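Local coordinates for beta-lactamase (Sphaerobacter thermophilus, PDB 4EWF), which probably hydrolyses the amide bond of beta-lactam rings to give substituted beta-amino acids, as a member of the class A serine beta-lactamase family, at residues G26-T31 with V241-L246; P198-R203 with V224-F229; L137-S142 with A168-A173. All blocks are in the same frame, centred on the assembly; numbering follows the deposited sequence.

Contact 1 of 3, residues G26-T31 with V241-L246; sequences GTVGAT and VFTENL
Thr27 and Glu244 face each other as a hydrogen-bonded pair of antiparallel strands 27-33 and 235-244. These are the first and last strands of the chain, neighbours in the five-stranded sheet of the class A alpha/beta domain. Thr27 N donates to Glu244 O at 2.9 Å, and Glu244 N returns a more bent bond to Thr27 O, 148° at the hydrogen. Gly29 and Phe242 form the second such pair. Gly29 N reaches Phe242 O at 2.8 Å, nearly straight at 173°, and Phe242 N reaches Gly29 O at 2.7 Å. Val28 N and O point away from 241-246 and bond to Glu22 OE2 and Asn43 ND2. One water joins the polar side chains beside the first pair. It lies 2.7 Å from Thr27 OG1, donates to Glu244 OE2 and weakly accepts from Asn245 ND2. Thr243 OG1 is bonded to Val224 O of the next strand. On the sheet face of Val28 and Val241, Val241 CG2 meets Ala30 CB at 4.0 Å, and helix 249-266 packs there. Gly26 CA sits 3.4 Å from Glu244 O. The join is thus made chiefly by backbone bonds, with the water link at its partly exposed end.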
# COMPACT_ATOMS: atom_id res chain seq x y z
N GLY A 26 -7.13 -0.71 20.46
CA GLY A 26 -6.60 -0.11 19.25
C GLY A 26 -7.71 0.25 18.27
O GLY A 26 -8.90 0.08 18.56
N THR A 27 -7.33 0.72 17.09
CA THR A 27 -8.30 1.17 16.09
C THR A 27 -8.01 0.56 14.73
O THR A 27 -6.86 0.47 14.32
CB THR A 27 -8.26 2.72 15.96
OG1 THR A 27 -8.63 3.30 17.21
CG2 THR A 27 -9.24 3.21 14.87
N VAL A 28 -9.08 0.17 14.03
CA VAL A 28 -8.96 -0.33 12.66
C VAL A 28 -9.72 0.61 11.70
O VAL A 28 -10.79 1.13 12.04
CB VAL A 28 -9.55 -1.77 12.54
CG1 VAL A 28 -9.65 -2.23 11.07
CG2 VAL A 28 -8.69 -2.75 13.35
N GLY A 29 -9.14 0.85 10.53
CA GLY A 29 -9.86 1.52 9.45
C GLY A 29 -9.80 0.56 8.28
O GLY A 29 -8.73 0.01 7.98
N ALA A 30 -10.94 0.33 7.63
CA ALA A 30 -11.00 -0.63 6.53
C ALA A 30 -12.01 -0.20 5.50
O ALA A 30 -13.15 0.16 5.83
CB ALA A 30 -11.36 -2.02 7.05
N THR A 31 -11.59 -0.24 4.24
CA THR A 31 -12.48 -0.04 3.11
C THR A 31 -12.20 -1.19 2.16
O THR A 31 -11.09 -1.37 1.70
CB THR A 31 -12.24 1.33 2.43
OG1 THR A 31 -12.56 2.37 3.35
CG2 THR A 31 -13.11 1.48 1.19
N VAL A 241 -6.62 -1.62 4.57
CA VAL A 241 -6.79 -1.72 6.01
C VAL A 241 -5.65 -1.02 6.72
O VAL A 241 -4.48 -1.27 6.43
CB VAL A 241 -6.84 -3.20 6.46
CG1 VAL A 241 -6.95 -3.31 7.98
CG2 VAL A 241 -8.02 -3.88 5.78
N PHE A 242 -6.01 -0.12 7.63
CA PHE A 242 -5.05 0.58 8.48
C PHE A 242 -5.30 0.19 9.92
O PHE A 242 -6.46 0.10 10.34
CB PHE A 242 -5.18 2.10 8.28
CG PHE A 242 -4.73 2.55 6.92
CD1 PHE A 242 -3.50 3.17 6.76
CD2 PHE A 242 -5.49 2.28 5.79
CE1 PHE A 242 -3.05 3.57 5.50
CE2 PHE A 242 -5.06 2.68 4.52
CZ PHE A 242 -3.82 3.32 4.37
N THR A 243 -4.24 -0.06 10.68
CA THR A 243 -4.44 -0.34 12.10
C THR A 243 -3.48 0.46 12.95
O THR A 243 -2.34 0.73 12.56
CB THR A 243 -4.32 -1.85 12.48
OG1 THR A 243 -2.94 -2.21 12.65
CG2 THR A 243 -4.98 -2.77 11.44
N GLU A 244 -3.94 0.82 14.14
CA GLU A 244 -3.22 1.74 14.99
C GLU A 244 -3.37 1.29 16.44
O GLU A 244 -4.48 1.00 16.90
CB GLU A 244 -3.82 3.12 14.74
CG GLU A 244 -3.53 4.21 15.70
CD GLU A 244 -4.28 5.47 15.30
OE1 GLU A 244 -4.12 5.92 14.15
OE2 GLU A 244 -5.05 6.00 16.13
N ASN A 245 -2.25 1.24 17.15
CA ASN A 245 -2.25 0.90 18.57
C ASN A 245 -2.79 -0.48 18.93
O ASN A 245 -3.26 -0.67 20.05
CB ASN A 245 -3.02 1.97 19.36
CG ASN A 245 -2.39 3.33 19.23
OD1 ASN A 245 -1.17 3.46 19.26
ND2 ASN A 245 -3.22 4.35 19.02
N LEU A 246 -2.75 -1.44 18.01
CA LEU A 246 -2.95 -2.83 18.41
C LEU A 246 -1.78 -3.23 19.31
O LEU A 246 -0.79 -2.50 19.41
CB LEU A 246 -3.06 -3.76 17.20
CG LEU A 246 -4.17 -3.48 16.18
CD1 LEU A 246 -4.59 -4.75 15.44
CD2 LEU A 246 -5.36 -2.83 16.82
O HOH W 1 -6.35 4.49 17.93

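Contact 2 of 3, residues P198-R203 with V224-F229; sequences PRRIGR and VNDVGF
Arg200 CG is anti to its own carbonyl carbon (chi1 -52°), and the chain then runs extended to NE, carrying the guanidinium to Val224 and Asn225. Asp226 CG is anti to the backbone N (chi1 -156°), which turns the carboxylate to the loop. The guanidinium is met in two ways. Val224 CG1 lies over one face, offset toward the rim, 3.6 Å from Arg200 CZ. Asn225 O comes at the edge, close to the guanidinium plane, and accepts from Arg200 NH1 at 2.9 Å. That bond is bent, 146° at the hydrogen. Ser219 OG takes NH2, and Glu253 forms a salt bridge with NE, so NE, NH1 and NH2 of this buried group each have a partner.

Asp226 OD2 receives Ile201 N at 2.9 Å through its anti lone pair. A water donates to Asp226 OD2 at 3.0 Å and accepts from Arg200 N and Gly202 N. The carboxylate is thus tied directly and through water to the backbone of the type I turn from Arg200 to Arg203. These donors probably favour its charged form. OD1 is bonded to Ser215 OG. The Ile201 side chain crosses the carboxylate, with Ile201 CG1 3.4 Å from Asp226 OD2. Ile201 CD1 reaches on to the strand backbone, 3.3 Å from Gly228 N.

The contact joins the loop after helix 182-192 to strand 223-232 of the central sheet. Strand 212-220 touches it through Ser215 and Thr217, and strand 235-244 through Val239. Helix 249-266 packs on the Arg200 and Ile201 side chains with Leu249, Ile256 and Thr260.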
# COMPACT_ATOMS: atom_id res chain seq x y z
N PRO A 198 4.00 -11.63 2.98
CA PRO A 198 2.70 -12.27 2.73
C PRO A 198 1.82 -12.42 3.97
O PRO A 198 0.83 -13.16 3.90
CB PRO A 198 3.12 -13.67 2.28
CG PRO A 198 4.32 -13.96 3.11
CD PRO A 198 5.07 -12.63 3.19
N ARG A 199 2.14 -11.74 5.06
CA ARG A 199 1.50 -12.04 6.34
C ARG A 199 0.23 -11.21 6.59
O ARG A 199 -0.46 -11.42 7.59
CB ARG A 199 2.49 -11.80 7.49
CG ARG A 199 3.71 -12.72 7.46
CD ARG A 199 4.72 -12.29 8.51
NE ARG A 199 5.98 -13.05 8.42
CZ ARG A 199 6.93 -12.79 7.53
NH1 ARG A 199 6.75 -11.81 6.64
NH2 ARG A 199 8.05 -13.50 7.52
N ARG A 200 -0.06 -10.27 5.70
CA ARG A 200 -1.22 -9.40 5.92
C ARG A 200 -2.31 -9.71 4.89
O ARG A 200 -2.97 -10.75 4.97
CB ARG A 200 -0.80 -7.93 5.97
CG ARG A 200 0.36 -7.70 6.96
CD ARG A 200 0.86 -6.27 7.06
NE ARG A 200 2.13 -6.22 7.79
CZ ARG A 200 2.81 -5.11 8.07
NH1 ARG A 200 2.35 -3.92 7.69
NH2 ARG A 200 3.97 -5.20 8.72
N ILE A 201 -2.50 -8.83 3.91
CA ILE A 201 -3.48 -9.12 2.86
C ILE A 201 -3.17 -10.48 2.24
O ILE A 201 -4.07 -11.28 1.93
CB ILE A 201 -3.49 -8.02 1.77
CG1 ILE A 201 -4.19 -6.77 2.31
CG2 ILE A 201 -4.16 -8.53 0.50
CD1 ILE A 201 -4.00 -5.53 1.44
N GLY A 202 -1.88 -10.77 2.08
CA GLY A 202 -1.51 -11.98 1.37
C GLY A 202 -1.73 -13.29 2.11
O GLY A 202 -1.62 -14.38 1.53
N ARG A 203 -2.04 -13.22 3.40
CA ARG A 203 -1.96 -14.42 4.21
C ARG A 203 -2.89 -15.55 3.79
O ARG A 203 -2.50 -16.72 3.69
CB ARG A 203 -2.16 -14.10 5.68
CG ARG A 203 -1.97 -15.34 6.53
CD ARG A 203 -1.92 -15.00 7.99
NE ARG A 203 -2.18 -16.18 8.80
CZ ARG A 203 -2.18 -16.18 10.13
NH1 ARG A 203 -2.44 -17.30 10.79
NH2 ARG A 203 -1.92 -15.04 10.78
N VAL A 224 0.25 -0.68 11.82
CA VAL A 224 0.34 -1.80 10.88
C VAL A 224 -0.73 -1.67 9.79
O VAL A 224 -1.94 -1.74 10.08
CB VAL A 224 0.24 -3.17 11.62
CG1 VAL A 224 0.40 -4.36 10.63
CG2 VAL A 224 1.30 -3.25 12.73
N ASN A 225 -0.30 -1.44 8.55
CA ASN A 225 -1.22 -1.21 7.43
C ASN A 225 -0.90 -2.16 6.28
O ASN A 225 0.23 -2.65 6.16
CB ASN A 225 -1.11 0.24 6.88
CG ASN A 225 -1.11 1.30 7.97
OD1 ASN A 225 -1.79 1.17 8.99
ND2 ASN A 225 -0.37 2.39 7.72
N ASP A 226 -1.88 -2.39 5.41
CA ASP A 226 -1.66 -3.06 4.12
C ASP A 226 -2.74 -2.61 3.13
O ASP A 226 -3.92 -2.54 3.47
CB ASP A 226 -1.64 -4.59 4.29
CG ASP A 226 -0.85 -5.30 3.18
OD1 ASP A 226 -0.17 -4.62 2.37
OD2 ASP A 226 -0.91 -6.55 3.11
N VAL A 227 -2.33 -2.28 1.92
CA VAL A 227 -3.25 -1.76 0.91
C VAL A 227 -3.01 -2.52 -0.38
O VAL A 227 -1.89 -2.53 -0.88
CB VAL A 227 -3.00 -0.26 0.64
CG1 VAL A 227 -3.81 0.20 -0.60
CG2 VAL A 227 -3.35 0.58 1.87
N GLY A 228 -4.03 -3.17 -0.92
CA GLY A 228 -3.80 -3.91 -2.14
C GLY A 228 -5.02 -4.56 -2.77
O GLY A 228 -6.15 -4.11 -2.56
N PHE A 229 -4.79 -5.62 -3.54
CA PHE A 229 -5.87 -6.26 -4.25
C PHE A 229 -5.65 -7.76 -4.29
O PHE A 229 -4.53 -8.26 -4.18
CB PHE A 229 -5.92 -5.74 -5.69
CG PHE A 229 -4.74 -6.14 -6.51
CD1 PHE A 229 -4.78 -7.28 -7.31
CD2 PHE A 229 -3.56 -5.40 -6.46
CE1 PHE A 229 -3.67 -7.66 -8.06
CE2 PHE A 229 -2.45 -5.78 -7.21
CZ PHE A 229 -2.50 -6.91 -8.00
O HOH W 2 0.54 -9.22 3.06

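Contact 3 of 3, residues L137-S142 with A168-A173; sequences LGMRDS and ALAVQA
Leu137, just beyond helix 127-136, points its side chain at helix 164-175. Its CG is anti to the carbonyl carbon (chi1 -69°). From there Leu137 CD2 lies 3.8 Å from Ala173 CB, while CD1 lies more loosely near Ala170 CA. Leu137 O lies 3.9 Å from Leu169 CD1.

Gly138 ends the preceding helix in a Schellman motif. Its phi is positive, 75°, a value that favours glycine, and two bonds run back into the last turn. The chain turns here, and Gly138 O comes 3.5 Å from Leu169 CD1. The same leucine methyl therefore meets two successive carbonyl oxygens, in plain van der Waals contact.

Met139 is a selenomethionine at the centre of an inverse gamma turn. Arg140 N gives a weak bond back to Gly138 O, 3.1 Å away. Met139 SE is anti to its CA (chi2 165°) and lies 3.9 Å from Ala170 CB. Around it are Ile134 of helix 127-136, and Asp166 and Tyr167 from the start of helix 164-175.

Met139 also opens a type I turn that ends at Ser142. Beyond it the link to the helix becomes polar: Asp166 OD2 accepts from Asp141 N and from Ser142 OG.

The contact joins the turn ending helix 127-136 to helix 164-175, whose Val171 packs on the sheet at Val227 and Phe229. The small alanines let the larger Leu137 and Met139 side chains come close to the helix. No hydrogen bond joins 137-142 to 168-173. Apolar van der Waals packing accounts for the contact between these segments, with directional bonds supplied by Asp166 one turn earlier.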
# COMPACT_ATOMS: atom_id res chain seq x y z
N LEU A 137 -6.56 11.80 -8.09
CA LEU A 137 -7.26 10.54 -7.86
C LEU A 137 -8.45 10.68 -6.91
O LEU A 137 -9.08 9.69 -6.55
CB LEU A 137 -6.29 9.47 -7.34
CG LEU A 137 -5.25 8.99 -8.36
CD1 LEU A 137 -4.41 7.87 -7.77
CD2 LEU A 137 -5.95 8.55 -9.64
N GLY A 138 -8.74 11.91 -6.51
CA GLY A 138 -9.84 12.17 -5.60
C GLY A 138 -9.54 11.77 -4.17
O GLY A 138 -10.46 11.60 -3.36
N MSE A 139 -8.26 11.63 -3.83
CA MSE A 139 -7.86 11.29 -2.46
C MSE A 139 -7.77 12.55 -1.58
O MSE A 139 -6.67 13.07 -1.33
CB MSE A 139 -6.52 10.54 -2.47
CG MSE A 139 -6.57 9.24 -3.27
SE MSE A 139 -4.81 8.50 -3.68
CE MSE A 139 -4.17 8.05 -1.91
N ARG A 140 -8.92 13.01 -1.10
CA ARG A 140 -9.01 14.32 -0.44
C ARG A 140 -8.34 14.46 0.93
O ARG A 140 -8.10 15.58 1.39
CB ARG A 140 -10.48 14.75 -0.30
CG ARG A 140 -11.20 14.98 -1.62
CD ARG A 140 -10.36 15.84 -2.54
NE ARG A 140 -11.19 16.63 -3.47
CZ ARG A 140 -11.61 17.86 -3.22
NH1 ARG A 140 -11.30 18.46 -2.08
NH2 ARG A 140 -12.35 18.50 -4.12
N ASP A 141 -8.04 13.34 1.59
CA ASP A 141 -7.53 13.40 2.97
C ASP A 141 -6.15 12.77 3.13
O ASP A 141 -5.74 12.44 4.25
CB ASP A 141 -8.51 12.71 3.91
CG ASP A 141 -9.87 13.38 3.91
OD1 ASP A 141 -9.92 14.58 4.25
OD2 ASP A 141 -10.86 12.70 3.55
N SER A 142 -5.44 12.59 2.02
CA SER A 142 -4.14 11.95 2.06
C SER A 142 -3.05 12.89 1.53
O SER A 142 -3.34 13.82 0.79
CB SER A 142 -4.16 10.67 1.24
OG SER A 142 -5.12 9.76 1.76
N ALA A 168 -8.27 2.94 -1.06
CA ALA A 168 -9.07 2.07 -1.92
C ALA A 168 -9.25 2.73 -3.30
O ALA A 168 -9.13 2.06 -4.33
CB ALA A 168 -10.42 1.75 -1.27
N LEU A 169 -9.48 4.04 -3.34
CA LEU A 169 -9.57 4.73 -4.63
C LEU A 169 -8.28 4.54 -5.42
O LEU A 169 -8.31 4.36 -6.64
CB LEU A 169 -9.82 6.23 -4.47
CG LEU A 169 -11.13 6.64 -3.82
CD1 LEU A 169 -11.15 8.15 -3.56
CD2 LEU A 169 -12.33 6.20 -4.69
N ALA A 170 -7.15 4.59 -4.73
CA ALA A 170 -5.86 4.47 -5.40
C ALA A 170 -5.73 3.12 -6.09
O ALA A 170 -5.31 3.04 -7.25
CB ALA A 170 -4.70 4.67 -4.40
N VAL A 171 -6.05 2.05 -5.37
CA VAL A 171 -5.98 0.71 -5.95
C VAL A 171 -6.98 0.57 -7.09
O VAL A 171 -6.68 -0.03 -8.12
CB VAL A 171 -6.23 -0.39 -4.89
CG1 VAL A 171 -6.26 -1.78 -5.53
CG2 VAL A 171 -5.18 -0.33 -3.78
N GLN A 172 -8.19 1.12 -6.92
CA GLN A 172 -9.17 1.02 -8.00
C GLN A 172 -8.68 1.71 -9.26
O GLN A 172 -8.91 1.22 -10.37
CB GLN A 172 -10.54 1.59 -7.58
CG GLN A 172 -11.28 0.73 -6.57
CD GLN A 172 -12.58 1.38 -6.14
OE1 GLN A 172 -12.59 2.48 -5.57
NE2 GLN A 172 -13.69 0.72 -6.42
N ALA A 173 -8.01 2.84 -9.09
CA ALA A 173 -7.50 3.56 -10.24
C ALA A 173 -6.49 2.70 -11.01
O ALA A 173 -6.50 2.68 -12.24
CB ALA A 173 -6.87 4.90 -9.82

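Contacts 1 and 2 are buried. Both reach the same five-stranded sheet, contact 1 as two of its strands and contact 2 as a loop laid on one. Strand 235-244 of contact 1 lies beside strand 223-232 of contact 2, and Val241 O with Asp226 N is a probable backbone hydrogen bond between them. Helix 249-266 covers side chains of both. Contact 3 is partly buried and joins a loop to helix 164-175. That helix still touches the sheet, where Ala168 packs on Thr31 of contact 1. The chemistry follows the place. Contact 1 is a ladder of backbone bonds, contact 2 sets buried charged groups against main chain, and contact 3 is apolar packing without cross-bonds.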